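Local coordinates for protein ribonucleoside-diphosphate reductase (Pseudomonas aeruginosa, PDB 5IM3) that probably reduces ribonucleoside diphosphates to the deoxyribonucleotides needed for DNA synthesis, is allosterically regulated and binds dATP, at residues N570-Q575 against I725-K730; L748-L753 against Q867-Q872; D514-A519 against P574-G579. All blocks are in the same frame, centred on the assembly; numbering follows the deposited sequence.

Contact 1: N570-Q575 against I725-K730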
ATOM      1  N   ASN A 570     -31.625 -12.216  29.150  1.00 44.20           N
ATOM      2  CA  ASN A 570     -32.676 -13.161  29.512  1.00 46.53           C
ATOM      3  C   ASN A 570     -32.567 -13.627  30.956  1.00 45.31           C
ATOM      4  O   ASN A 570     -33.581 -13.706  31.657  1.00 44.49           O
ATOM      5  CB  ASN A 570     -32.649 -14.377  28.578  1.00 45.34           C
ATOM      6  CG  ASN A 570     -33.448 -14.157  27.310  1.00 45.13           C
ATOM      7  OD1 ASN A 570     -34.671 -14.282  27.307  1.00 44.79           O
ATOM      8  ND2 ASN A 570     -32.759 -13.834  26.222  1.00 48.02           N
ATOM      9  N   LEU A 571     -31.353 -13.943  31.414  1.00 47.10           N
ATOM     10  CA  LEU A 571     -31.175 -14.428  32.777  1.00 48.94           C
ATOM     11  C   LEU A 571     -31.522 -13.362  33.807  1.00 48.79           C
ATOM     12  O   LEU A 571     -31.918 -13.695  34.929  1.00 49.39           O
ATOM     13  CB  LEU A 571     -29.736 -14.905  32.975  1.00 50.97           C
ATOM     14  CG  LEU A 571     -29.380 -16.207  32.256  1.00 49.89           C
ATOM     15  CD1 LEU A 571     -27.878 -16.413  32.216  1.00 50.75           C
ATOM     16  CD2 LEU A 571     -30.055 -17.382  32.941  1.00 52.25           C
ATOM     17  N   ARG A 572     -31.388 -12.087  33.451  1.00 49.68           N
ATOM     18  CA  ARG A 572     -31.685 -10.994  34.365  1.00 53.45           C
ATOM     19  C   ARG A 572     -33.036 -10.348  34.090  1.00 54.47           C
ATOM     20  O   ARG A 572     -33.417  -9.413  34.800  1.00 50.86           O
ATOM     21  CB  ARG A 572     -30.583  -9.935  34.292  1.00 53.36           C
ATOM     22  CG  ARG A 572     -29.187 -10.490  34.542  1.00 55.36           C
ATOM     23  CD  ARG A 572     -28.169  -9.375  34.721  1.00 56.46           C
ATOM     24  NE  ARG A 572     -28.532  -8.483  35.814  1.00 57.91           N
ATOM     25  CZ  ARG A 572     -27.937  -7.324  36.069  1.00 59.63           C
ATOM     26  NH1 ARG A 572     -26.938  -6.908  35.304  1.00 59.24           N
ATOM     27  NH2 ARG A 572     -28.342  -6.581  37.093  1.00 59.79           N
ATOM     28  N   SER A 573     -33.765 -10.823  33.087  1.00 56.87           N
ATOM     29  CA  SER A 573     -35.086 -10.281  32.807  1.00 57.64           C
ATOM     30  C   SER A 573     -36.043 -10.663  33.933  1.00 58.98           C
ATOM     31  O   SER A 573     -36.106 -11.841  34.308  1.00 61.15           O
ATOM     32  CB  SER A 573     -35.606 -10.803  31.471  1.00 55.69           C
ATOM     33  OG  SER A 573     -36.928 -10.356  31.227  1.00 54.65           O
ATOM     34  N   PRO A 574     -36.789  -9.716  34.508  1.00 55.56           N
ATOM     35  CA  PRO A 574     -37.764 -10.085  35.548  1.00 56.94           C
ATOM     36  C   PRO A 574     -38.941 -10.895  35.031  1.00 54.97           C
ATOM     37  O   PRO A 574     -39.706 -11.426  35.848  1.00 55.14           O
ATOM     38  CB  PRO A 574     -38.232  -8.727  36.094  1.00 56.68           C
ATOM     39  CG  PRO A 574     -37.178  -7.755  35.683  1.00 57.26           C
ATOM     40  CD  PRO A 574     -36.663  -8.255  34.375  1.00 56.20           C
ATOM     41  N   GLN A 575     -39.111 -11.011  33.714  1.00 50.12           N
ATOM     42  CA  GLN A 575     -40.285 -11.643  33.124  1.00 51.27           C
ATOM     43  C   GLN A 575     -39.965 -12.998  32.495  1.00 49.19           C
ATOM     44  O   GLN A 575     -40.607 -13.402  31.523  1.00 49.38           O
ATOM     45  CB  GLN A 575     -40.906 -10.706  32.088  1.00 50.68           C
ATOM     46  CG  GLN A 575     -41.512  -9.440  32.686  1.00 50.28           C
ATOM     47  CD  GLN A 575     -42.755  -9.730  33.507  1.00 49.39           C
ATOM     48  OE1 GLN A 575     -42.673 -10.019  34.700  1.00 50.12           O
ATOM     49  NE2 GLN A 575     -43.915  -9.663  32.868  1.00 47.52           N
ATOM     50  N   ILE A 725     -29.516  -6.372  41.608  1.00 61.70           N
ATOM     51  CA  ILE A 725     -28.248  -6.708  42.249  1.00 63.93           C
ATOM     52  C   ILE A 725     -28.132  -8.213  42.441  1.00 64.88           C
ATOM     53  O   ILE A 725     -27.033  -8.776  42.356  1.00 65.53           O
ATOM     54  CB  ILE A 725     -28.107  -5.953  43.587  1.00 66.65           C
ATOM     55  CG1 ILE A 725     -26.709  -6.160  44.183  1.00 66.27           C
ATOM     56  CG2 ILE A 725     -29.186  -6.392  44.575  1.00 67.07           C
ATOM     57  CD1 ILE A 725     -25.585  -5.584  43.339  1.00 64.77           C
ATOM     58  N   ASP A 726     -29.252  -8.888  42.701  1.00 64.80           N
ATOM     59  CA  ASP A 726     -29.251 -10.343  42.804  1.00 65.55           C
ATOM     60  C   ASP A 726     -29.164 -11.009  41.435  1.00 63.72           C
ATOM     61  O   ASP A 726     -28.582 -12.092  41.318  1.00 63.60           O
ATOM     62  CB  ASP A 726     -30.504 -10.811  43.545  1.00 65.66           C
ATOM     63  CG  ASP A 726     -30.575 -10.273  44.963  1.00 67.69           C
ATOM     64  OD1 ASP A 726     -29.565 -10.377  45.690  1.00 69.75           O
ATOM     65  OD2 ASP A 726     -31.637  -9.741  45.351  1.00 67.70           O
ATOM     66  N   SER A 727     -29.729 -10.384  40.398  1.00 67.21           N
ATOM     67  CA  SER A 727     -29.583 -10.910  39.043  1.00 67.52           C
ATOM     68  C   SER A 727     -28.115 -11.026  38.651  1.00 68.04           C
ATOM     69  O   SER A 727     -27.714 -11.998  38.002  1.00 67.89           O
ATOM     70  CB  SER A 727     -30.326 -10.017  38.049  1.00 66.24           C
ATOM     71  OG  SER A 727     -31.703  -9.921  38.350  1.00 68.02           O
ATOM     72  N   GLU A 728     -27.299 -10.035  39.025  1.00 69.72           N
ATOM     73  CA  GLU A 728     -25.869 -10.096  38.729  1.00 70.09           C
ATOM     74  C   GLU A 728     -25.230 -11.323  39.362  1.00 71.95           C
ATOM     75  O   GLU A 728     -24.413 -12.002  38.731  1.00 72.29           O
ATOM     76  CB  GLU A 728     -25.169  -8.829  39.224  1.00 70.29           C
ATOM     77  CG  GLU A 728     -25.362  -7.612  38.345  1.00 68.99           C
ATOM     78  CD  GLU A 728     -24.433  -7.593  37.145  1.00 67.19           C
ATOM     79  OE1 GLU A 728     -23.726  -6.582  36.955  1.00 65.92           O
ATOM     80  OE2 GLU A 728     -24.410  -8.588  36.389  1.00 65.99           O
ATOM     81  N   LYS A 729     -25.584 -11.619  40.614  1.00 75.30           N
ATOM     82  CA  LYS A 729     -24.980 -12.750  41.311  1.00 77.10           C
ATOM     83  C   LYS A 729     -25.297 -14.063  40.607  1.00 77.58           C
ATOM     84  O   LYS A 729     -24.404 -14.882  40.364  1.00 76.49           O
ATOM     85  CB  LYS A 729     -25.459 -12.783  42.763  1.00 77.48           C
ATOM     86  CG  LYS A 729     -24.910 -11.653  43.617  1.00 78.13           C
ATOM     87  CD  LYS A 729     -25.273 -11.832  45.083  1.00 79.26           C
ATOM     88  CE  LYS A 729     -24.507 -10.860  45.964  1.00 80.57           C
ATOM     89  NZ  LYS A 729     -24.742 -11.098  47.418  1.00 83.38           N
ATOM     90  N   LYS A 730     -26.571 -14.281  40.267  1.00 83.94           N
ATOM     91  CA  LYS A 730     -26.944 -15.510  39.574  1.00 84.58           C
ATOM     92  C   LYS A 730     -26.303 -15.587  38.196  1.00 81.46           C
ATOM     93  O   LYS A 730     -25.942 -16.678  37.742  1.00 83.63           O
ATOM     94  CB  LYS A 730     -28.465 -15.614  39.459  1.00 85.44           C
ATOM     95  CG  LYS A 730     -29.129 -16.281  40.657  1.00 89.00           C
ATOM     96  CD  LYS A 730     -30.632 -16.427  40.457  1.00 90.18           C
ATOM     97  CE  LYS A 730     -31.266 -17.253  41.567  1.00 92.14           C
ATOM     98  NZ  LYS A 730     -31.031 -16.658  42.911  1.00 94.38           N
TER

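Contact 2: L748-L753 against Q867-Q872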
ATOM      1  N   LEU A 748     -26.371   0.700  50.151  1.00 83.30           N
ATOM      2  CA  LEU A 748     -27.688   0.839  50.757  1.00 84.30           C
ATOM      3  C   LEU A 748     -28.078  -0.463  51.444  1.00 86.02           C
ATOM      4  O   LEU A 748     -27.381  -1.477  51.353  1.00 86.59           O
ATOM      5  CB  LEU A 748     -28.740   1.215  49.705  1.00 82.40           C
ATOM      6  CG  LEU A 748     -28.972   2.702  49.424  1.00 83.81           C
ATOM      7  CD1 LEU A 748     -27.683   3.421  49.054  1.00 84.11           C
ATOM      8  CD2 LEU A 748     -30.005   2.858  48.319  1.00 80.25           C
ATOM      9  N   ASP A 749     -29.212  -0.424  52.141  1.00 84.63           N
ATOM     10  CA  ASP A 749     -29.798  -1.605  52.768  1.00 84.81           C
ATOM     11  C   ASP A 749     -31.002  -2.029  51.936  1.00 82.01           C
ATOM     12  O   ASP A 749     -32.059  -1.394  51.992  1.00 82.46           O
ATOM     13  CB  ASP A 749     -30.205  -1.325  54.212  1.00 86.95           C
ATOM     14  CG  ASP A 749     -30.857  -2.525  54.873  1.00 88.12           C
ATOM     15  OD1 ASP A 749     -30.607  -3.663  54.419  1.00 87.43           O
ATOM     16  OD2 ASP A 749     -31.620  -2.332  55.842  1.00 90.10           O
ATOM     17  N   TRP A 750     -30.840  -3.108  51.174  1.00 78.52           N
ATOM     18  CA  TRP A 750     -31.875  -3.568  50.260  1.00 74.64           C
ATOM     19  C   TRP A 750     -32.791  -4.619  50.870  1.00 74.89           C
ATOM     20  O   TRP A 750     -33.852  -4.893  50.299  1.00 74.51           O
ATOM     21  CB  TRP A 750     -31.234  -4.138  48.992  1.00 71.39           C
ATOM     22  CG  TRP A 750     -30.598  -3.099  48.126  1.00 70.64           C
ATOM     23  CD1 TRP A 750     -29.337  -2.588  48.248  1.00 70.70           C
ATOM     24  CD2 TRP A 750     -31.190  -2.443  46.998  1.00 67.68           C
ATOM     25  NE1 TRP A 750     -29.110  -1.652  47.267  1.00 68.67           N
ATOM     26  CE2 TRP A 750     -30.232  -1.547  46.486  1.00 68.40           C
ATOM     27  CE3 TRP A 750     -32.437  -2.527  46.373  1.00 65.61           C
ATOM     28  CZ2 TRP A 750     -30.482  -0.742  45.375  1.00 65.73           C
ATOM     29  CZ3 TRP A 750     -32.685  -1.726  45.274  1.00 63.51           C
ATOM     30  CH2 TRP A 750     -31.712  -0.846  44.785  1.00 63.45           C
ATOM     31  N   ALA A 751     -32.416  -5.211  52.003  1.00 74.36           N
ATOM     32  CA  ALA A 751     -33.243  -6.261  52.591  1.00 74.01           C
ATOM     33  C   ALA A 751     -34.670  -5.805  52.859  1.00 73.33           C
ATOM     34  O   ALA A 751     -35.600  -6.563  52.534  1.00 73.44           O
ATOM     35  CB  ALA A 751     -32.580  -6.781  53.873  1.00 76.57           C
ATOM     36  N   PRO A 752     -34.925  -4.620  53.426  1.00 75.21           N
ATOM     37  CA  PRO A 752     -36.326  -4.216  53.632  1.00 74.70           C
ATOM     38  C   PRO A 752     -37.086  -4.018  52.335  1.00 73.10           C
ATOM     39  O   PRO A 752     -38.271  -4.368  52.258  1.00 73.64           O
ATOM     40  CB  PRO A 752     -36.201  -2.904  54.422  1.00 75.58           C
ATOM     41  CG  PRO A 752     -34.830  -2.933  55.012  1.00 76.95           C
ATOM     42  CD  PRO A 752     -33.988  -3.640  54.000  1.00 75.46           C
ATOM     43  N   LEU A 753     -36.443  -3.455  51.309  1.00 70.07           N
ATOM     44  CA  LEU A 753     -37.118  -3.275  50.029  1.00 69.13           C
ATOM     45  C   LEU A 753     -37.295  -4.602  49.301  1.00 69.13           C
ATOM     46  O   LEU A 753     -38.296  -4.792  48.600  1.00 69.39           O
ATOM     47  CB  LEU A 753     -36.339  -2.288  49.160  1.00 66.12           C
ATOM     48  CG  LEU A 753     -37.013  -1.877  47.849  1.00 64.51           C
ATOM     49  CD1 LEU A 753     -38.348  -1.193  48.113  1.00 65.17           C
ATOM     50  CD2 LEU A 753     -36.097  -0.971  47.037  1.00 62.93           C
ATOM     51  N   GLN A 867     -25.166  -1.126  35.216  1.00 56.00           N
ATOM     52  CA  GLN A 867     -25.994  -2.257  34.814  1.00 55.83           C
ATOM     53  C   GLN A 867     -26.330  -3.183  35.976  1.00 56.59           C
ATOM     54  O   GLN A 867     -27.241  -4.006  35.849  1.00 57.61           O
ATOM     55  CB  GLN A 867     -25.287  -3.051  33.711  1.00 54.53           C
ATOM     56  CG  GLN A 867     -26.161  -4.096  33.025  1.00 54.05           C
ATOM     57  CD  GLN A 867     -27.443  -3.511  32.466  1.00 52.70           C
ATOM     58  OE1 GLN A 867     -27.431  -2.820  31.448  1.00 50.61           O
ATOM     59  NE2 GLN A 867     -28.559  -3.782  33.134  1.00 54.35           N
ATOM     60  N   LYS A 868     -25.621  -3.077  37.101  1.00 60.87           N
ATOM     61  CA  LYS A 868     -25.944  -3.920  38.246  1.00 63.27           C
ATOM     62  C   LYS A 868     -27.307  -3.581  38.819  1.00 61.99           C
ATOM     63  O   LYS A 868     -27.954  -4.436  39.433  1.00 62.43           O
ATOM     64  CB  LYS A 868     -24.897  -3.762  39.339  1.00 64.28           C
ATOM     65  CG  LYS A 868     -23.473  -3.792  38.848  1.00 64.45           C
ATOM     66  CD  LYS A 868     -22.492  -3.773  40.008  1.00 67.01           C
ATOM     67  CE  LYS A 868     -22.727  -2.603  40.958  1.00 69.50           C
ATOM     68  NZ  LYS A 868     -21.796  -2.633  42.115  1.00 73.65           N
ATOM     69  N   TRP A 869     -27.749  -2.338  38.645  1.00 59.68           N
ATOM     70  CA  TRP A 869     -28.977  -1.855  39.250  1.00 61.26           C
ATOM     71  C   TRP A 869     -30.110  -1.690  38.251  1.00 60.34           C
ATOM     72  O   TRP A 869     -31.266  -1.556  38.666  1.00 64.07           O
ATOM     73  CB  TRP A 869     -28.707  -0.518  39.948  1.00 60.15           C
ATOM     74  CG  TRP A 869     -27.474  -0.553  40.801  1.00 59.92           C
ATOM     75  CD1 TRP A 869     -26.265   0.022  40.525  1.00 58.64           C
ATOM     76  CD2 TRP A 869     -27.323  -1.215  42.061  1.00 61.37           C
ATOM     77  NE1 TRP A 869     -25.377  -0.234  41.540  1.00 60.62           N
ATOM     78  CE2 TRP A 869     -26.000  -0.994  42.494  1.00 63.74           C
ATOM     79  CE3 TRP A 869     -28.178  -1.972  42.866  1.00 63.67           C
ATOM     80  CZ2 TRP A 869     -25.515  -1.497  43.699  1.00 67.28           C
ATOM     81  CZ3 TRP A 869     -27.694  -2.471  44.063  1.00 67.79           C
ATOM     82  CH2 TRP A 869     -26.375  -2.233  44.466  1.00 69.07           C
ATOM     83  N   ILE A 870     -29.814  -1.703  36.959  1.00 53.07           N
ATOM     84  CA  ILE A 870     -30.813  -1.499  35.922  1.00 52.67           C
ATOM     85  C   ILE A 870     -31.398  -2.854  35.542  1.00 53.47           C
ATOM     86  O   ILE A 870     -30.657  -3.824  35.331  1.00 50.76           O
ATOM     87  CB  ILE A 870     -30.190  -0.791  34.706  1.00 51.15           C
ATOM     88  CG1 ILE A 870     -29.650   0.582  35.127  1.00 50.97           C
ATOM     89  CG2 ILE A 870     -31.200  -0.650  33.574  1.00 50.97           C
ATOM     90  CD1 ILE A 870     -28.810   1.276  34.076  1.00 50.36           C
ATOM     91  N   ASP A 871     -32.730  -2.931  35.469  1.00 55.41           N
ATOM     92  CA  ASP A 871     -33.366  -4.190  35.089  1.00 56.28           C
ATOM     93  C   ASP A 871     -33.366  -4.405  33.580  1.00 51.13           C
ATOM     94  O   ASP A 871     -33.353  -5.554  33.132  1.00 50.01           O
ATOM     95  CB  ASP A 871     -34.798  -4.273  35.638  1.00 57.90           C
ATOM     96  CG  ASP A 871     -35.563  -2.969  35.512  1.00 60.10           C
ATOM     97  OD1 ASP A 871     -35.071  -2.037  34.845  1.00 60.51           O
ATOM     98  OD2 ASP A 871     -36.665  -2.878  36.087  1.00 63.64           O
ATOM     99  N   GLN A 872     -33.363  -3.341  32.787  1.00 51.53           N
ATOM    100  CA  GLN A 872     -33.219  -3.441  31.339  1.00 49.26           C
ATOM    101  C   GLN A 872     -31.749  -3.208  30.978  1.00 46.17           C
ATOM    102  O   GLN A 872     -30.896  -3.866  31.581  1.00 47.81           O
ATOM    103  CB  GLN A 872     -34.208  -2.495  30.659  1.00 50.27           C
ATOM    104  CG  GLN A 872     -35.653  -2.694  31.077  1.00 52.35           C
ATOM    105  CD  GLN A 872     -36.630  -2.159  30.048  1.00 51.31           C
ATOM    106  OE1 GLN A 872     -36.600  -2.554  28.881  1.00 49.48           O
ATOM    107  NE2 GLN A 872     -37.496  -1.252  30.473  1.00 52.45           N
TER

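Contact 3: D514-A519 against P574-G579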
ATOM      1  N   ASP A 514     -35.316 -19.746  21.742  1.00 49.12           N
ATOM      2  CA  ASP A 514     -36.028 -19.463  22.984  1.00 50.75           C
ATOM      3  C   ASP A 514     -35.274 -19.923  24.225  1.00 50.68           C
ATOM      4  O   ASP A 514     -35.583 -19.456  25.326  1.00 53.13           O
ATOM      5  CB  ASP A 514     -37.413 -20.120  22.968  1.00 51.08           C
ATOM      6  CG  ASP A 514     -38.408 -19.367  22.110  1.00 50.71           C
ATOM      7  OD1 ASP A 514     -38.160 -18.186  21.797  1.00 52.19           O
ATOM      8  OD2 ASP A 514     -39.449 -19.954  21.757  1.00 56.28           O
ATOM      9  N   LEU A 515     -34.314 -20.830  24.085  1.00 46.32           N
ATOM     10  CA  LEU A 515     -33.513 -21.246  25.224  1.00 47.27           C
ATOM     11  C   LEU A 515     -32.406 -20.226  25.501  1.00 46.65           C
ATOM     12  O   LEU A 515     -32.032 -19.424  24.641  1.00 45.74           O
ATOM     13  CB  LEU A 515     -32.906 -22.628  24.981  1.00 47.40           C
ATOM     14  CG  LEU A 515     -33.874 -23.808  24.846  1.00 49.77           C
ATOM     15  CD1 LEU A 515     -33.111 -25.068  24.454  1.00 47.95           C
ATOM     16  CD2 LEU A 515     -34.659 -24.039  26.125  1.00 48.13           C
ATOM     17  N   TYR A 516     -31.885 -20.265  26.725  1.00 47.45           N
ATOM     18  CA  TYR A 516     -30.796 -19.382  27.124  1.00 48.33           C
ATOM     19  C   TYR A 516     -30.097 -19.986  28.332  1.00 51.11           C
ATOM     20  O   TYR A 516     -30.610 -20.905  28.977  1.00 51.02           O
ATOM     21  CB  TYR A 516     -31.304 -17.967  27.431  1.00 48.16           C
ATOM     22  CG  TYR A 516     -32.389 -17.910  28.488  1.00 48.63           C
ATOM     23  CD1 TYR A 516     -32.068 -17.834  29.839  1.00 50.12           C
ATOM     24  CD2 TYR A 516     -33.732 -17.924  28.133  1.00 47.87           C
ATOM     25  CE1 TYR A 516     -33.056 -17.776  30.806  1.00 51.65           C
ATOM     26  CE2 TYR A 516     -34.727 -17.867  29.092  1.00 48.89           C
ATOM     27  CZ  TYR A 516     -34.384 -17.793  30.427  1.00 51.92           C
ATOM     28  OH  TYR A 516     -35.370 -17.736  31.386  1.00 53.29           O
ATOM     29  N   GLY A 517     -28.910 -19.456  28.632  1.00 55.44           N
ATOM     30  CA  GLY A 517     -28.151 -19.917  29.779  1.00 56.88           C
ATOM     31  C   GLY A 517     -27.671 -21.349  29.612  1.00 58.27           C
ATOM     32  O   GLY A 517     -27.353 -21.806  28.511  1.00 58.34           O
ATOM     33  N   LYS A 518     -27.618 -22.068  30.736  1.00 62.92           N
ATOM     34  CA  LYS A 518     -27.184 -23.463  30.711  1.00 64.40           C
ATOM     35  C   LYS A 518     -28.062 -24.303  29.795  1.00 62.36           C
ATOM     36  O   LYS A 518     -27.564 -25.172  29.069  1.00 63.26           O
ATOM     37  CB  LYS A 518     -27.198 -24.043  32.125  1.00 68.90           C
ATOM     38  CG  LYS A 518     -25.939 -23.781  32.927  1.00 72.42           C
ATOM     39  CD  LYS A 518     -25.897 -24.650  34.174  1.00 76.24           C
ATOM     40  CE  LYS A 518     -24.528 -24.612  34.830  1.00 79.17           C
ATOM     41  NZ  LYS A 518     -24.129 -23.229  35.199  1.00 79.05           N
ATOM     42  N   ALA A 519     -29.375 -24.068  29.824  1.00 53.44           N
ATOM     43  CA  ALA A 519     -30.283 -24.834  28.978  1.00 50.37           C
ATOM     44  C   ALA A 519     -29.894 -24.721  27.508  1.00 48.03           C
ATOM     45  O   ALA A 519     -29.907 -25.718  26.779  1.00 47.01           O
ATOM     46  CB  ALA A 519     -31.720 -24.362  29.194  1.00 50.11           C
ATOM     47  N   PRO A 574     -36.789  -9.716  34.508  1.00 55.56           N
ATOM     48  CA  PRO A 574     -37.764 -10.085  35.548  1.00 56.94           C
ATOM     49  C   PRO A 574     -38.941 -10.895  35.031  1.00 54.97           C
ATOM     50  O   PRO A 574     -39.706 -11.426  35.848  1.00 55.14           O
ATOM     51  CB  PRO A 574     -38.232  -8.727  36.094  1.00 56.68           C
ATOM     52  CG  PRO A 574     -37.178  -7.755  35.683  1.00 57.26           C
ATOM     53  CD  PRO A 574     -36.663  -8.255  34.375  1.00 56.20           C
ATOM     54  N   GLN A 575     -39.111 -11.011  33.714  1.00 50.12           N
ATOM     55  CA  GLN A 575     -40.285 -11.643  33.124  1.00 51.27           C
ATOM     56  C   GLN A 575     -39.965 -12.998  32.495  1.00 49.19           C
ATOM     57  O   GLN A 575     -40.607 -13.402  31.523  1.00 49.38           O
ATOM     58  CB  GLN A 575     -40.906 -10.706  32.088  1.00 50.68           C
ATOM     59  CG  GLN A 575     -41.512  -9.440  32.686  1.00 50.28           C
ATOM     60  CD  GLN A 575     -42.755  -9.730  33.507  1.00 49.39           C
ATOM     61  OE1 GLN A 575     -42.673 -10.019  34.700  1.00 50.12           O
ATOM     62  NE2 GLN A 575     -43.915  -9.663  32.868  1.00 47.52           N
ATOM     63  N   GLN A 576     -38.978 -13.715  33.041  1.00 53.46           N
ATOM     64  CA  GLN A 576     -38.608 -15.018  32.497  1.00 53.67           C
ATOM     65  C   GLN A 576     -39.733 -16.036  32.609  1.00 54.08           C
ATOM     66  O   GLN A 576     -39.742 -17.018  31.860  1.00 53.16           O
ATOM     67  CB  GLN A 576     -37.376 -15.566  33.216  1.00 55.64           C
ATOM     68  CG  GLN A 576     -36.125 -14.744  33.022  1.00 58.53           C
ATOM     69  CD  GLN A 576     -35.019 -15.132  33.987  1.00 60.54           C
ATOM     70  OE1 GLN A 576     -34.577 -16.281  34.016  1.00 60.90           O
ATOM     71  NE2 GLN A 576     -34.568 -14.172  34.786  1.00 61.26           N
ATOM     72  N   HIS A 577     -40.670 -15.833  33.533  1.00 55.43           N
ATOM     73  CA  HIS A 577     -41.707 -16.819  33.804  1.00 54.24           C
ATOM     74  C   HIS A 577     -42.838 -16.800  32.787  1.00 54.56           C
ATOM     75  O   HIS A 577     -43.697 -17.689  32.828  1.00 56.02           O
ATOM     76  CB  HIS A 577     -42.291 -16.585  35.199  1.00 54.99           C
ATOM     77  CG  HIS A 577     -43.048 -15.298  35.327  1.00 55.62           C
ATOM     78  ND1 HIS A 577     -42.470 -14.069  35.094  1.00 52.38           N
ATOM     79  CD2 HIS A 577     -44.336 -15.050  35.663  1.00 53.82           C
ATOM     80  CE1 HIS A 577     -43.369 -13.120  35.279  1.00 52.62           C
ATOM     81  NE2 HIS A 577     -44.509 -13.687  35.626  1.00 51.45           N
ATOM     82  N   VAL A 578     -42.865 -15.825  31.883  1.00 55.18           N
ATOM     83  CA  VAL A 578     -44.024 -15.633  31.021  1.00 54.26           C
ATOM     84  C   VAL A 578     -43.585 -15.340  29.591  1.00 54.28           C
ATOM     85  O   VAL A 578     -44.425 -15.112  28.714  1.00 56.15           O
ATOM     86  CB  VAL A 578     -44.920 -14.509  31.583  1.00 57.55           C
ATOM     87  CG1 VAL A 578     -44.301 -13.136  31.335  1.00 55.91           C
ATOM     88  CG2 VAL A 578     -46.323 -14.587  31.013  1.00 59.03           C
ATOM     89  N   GLY A 579     -42.281 -15.351  29.337  1.00 50.79           N
ATOM     90  CA  GLY A 579     -41.801 -15.107  27.990  1.00 46.24           C
ATOM     91  C   GLY A 579     -40.290 -15.100  27.929  1.00 46.98           C
ATOM     92  O   GLY A 579     -39.600 -15.412  28.903  1.00 45.79           O
TER

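Contact 1: N570-Q575 against I725-K730
Arg572 NH1 is held by two oxygens in different ways: the backbone oxygen of Gln867 takes a hydrogen bond from it, and Glu728 OE2, 3.2 Å from NH1, forms a salt bridge with it. The salt bridge rests on charge alone: the carboxylate of Glu728 is stacked against the guanidinium, their planes 6° apart, so its oxygen stands well out of the guanidinium plane and no N-H is aimed at it. Glu728 CG lies over one face of the group, toward the rim, 3.4 Å from Arg572 CZ. A carboxylate on the face probably steadies the positive charge in this buried place and leaves an N-H of NH1 for the Gln867 carbonyl, a role that suits arginine, whose flat guanidinium can take a charge over its face while an N-H donates. Both side chains are bent where they meet. Arg572 bends at CG-CD (chi3 58°), and Glu728, whose CB starts away from the loop, turns back through its second torsion (chi2 -81°).

Ser727 supplies the close packing, with CB pointing at the loop and meeting Arg572 NE at 3.3 Å, near the edge of the guanidinium, and Arg572 CG at 3.7 Å. A small residue suits this spot, because the CA atoms of Arg572 and Ser727 are 5.1 Å apart. Ser727 OG does not bond to the arginine; it is satisfied by the backbone oxygen of Leu723, one turn earlier.

The segment 570-575 carries the chain out of helix 566-571, which follows strand 562-565 of the barrel domain. Arg572, just past the helix end, lays its side chain on helix 724-735, where Leu731 touches both Leu571 and Arg572, while the loop that follows helix 856-866 provides the Gln867 carbonyl.

Contact 2: L748-L753 against Q867-Q872
Trp750 and Trp869 form a buried aromatic contact between two connecting parts of the barrel domain, the turn leading into helix 751-757 and the loop between helix 856-866 and strand 878-881. The backbones stay apart, with 11.5 Å between the CA atoms of the two tryptophans, and the two long indoles span the gap. Trp750 CG is anti to its carbonyl carbon (chi1 -70°), which carries the indole on toward Trp869. The indole planes are nearly parallel, 11° apart, but slid so far that they barely overlap: the five-membered ring of Trp750 and the six-membered ring of Trp869 have centroids 5.3 Å apart. Closest are Trp750 CZ2 and Trp869 CZ3, at 3.5 Å, and Trp750 NE1 also comes within 3.6 Å of Trp869 CZ3.

The turn into helix 751-757 is held by a weak capping bond, Asp749 OD1 accepting from Ala751 N at 3.4 Å. In the other segment, Gln867 NE2 reaches Gln872 O at 2.8 Å and closes the loop.

Helix 679-707 receives both indole N-H groups: Trp750 NE1 donates to Glu690 OE2 and Trp869 NE1 to Asp686 OD1, while Tyr694 of that helix meets Trp750 edge-to-face. No hydrogen bond joins the two segments, so the contact is probably mainly dispersive, and the polar atom of each indole is spent on a carboxylate, whose charge would probably polarise the N-H and fix the rotation of the ring.

Contact 3: D514-A519 against P574-G579
The turn that leads into helix 517-532 sends Tyr516 across to Gln576, both partly exposed, in the loop between helix 566-571 and strand 600-608. Tyr516 OH donates a hydrogen bond to Gln576 OE1 at 3.1 Å. The approach is from the side of the carbonyl, with a C=O...donor angle of 109° and the hydroxyl slightly tilted from the carbonyl plane. Ring and amide planes are turned 73° apart, and the acceptor sits at the hydroxyl edge of the ring.

CG of Tyr516 lies between its backbone N and carbonyl carbon (chi1 56°), which sends the ring across helix 566-571, against Asp567, Asn570 and Leu571. Tyrosine gives a ring for the helix and a hydroxyl for the amide. That helix also holds the turn through two polar bonds, Gly517 N to Asp567 OD1 and Lys566 NZ to Leu515 O. Glycine suits position 517, since its phi is positive.

Both ends of the Gln576 amide are engaged. While OE1 accepts from the tyrosine, NE2 donates to the backbone oxygen of Ser573 and, more weakly, to that of Leu571, fixing the amide's orientation. Tyr516 OH also lies 3.5 Å from Gln576 CB, packing on its aliphatic base.

Overall arrangement
The three contacts form a continuous run of packing within the barrel domain. Contacts 1 and 3 share Pro574 and Gln575, and their centres are about 10 Å apart; Asn570 O of contact 1 packs 3.1 Å from Gln576 CG of contact 3. Contact 2 has its centre about 11 Å from that of contact 1, and there Ile725 CB meets Trp869 CZ3 at 3.5 Å, so helix 724-735 serves both. Contacts 2 and 3, about 21 Å apart between centres, are joined mainly through contact 1, with a slight touch of Asp871 on Pro574. All three lie away from the dATP-binding sites.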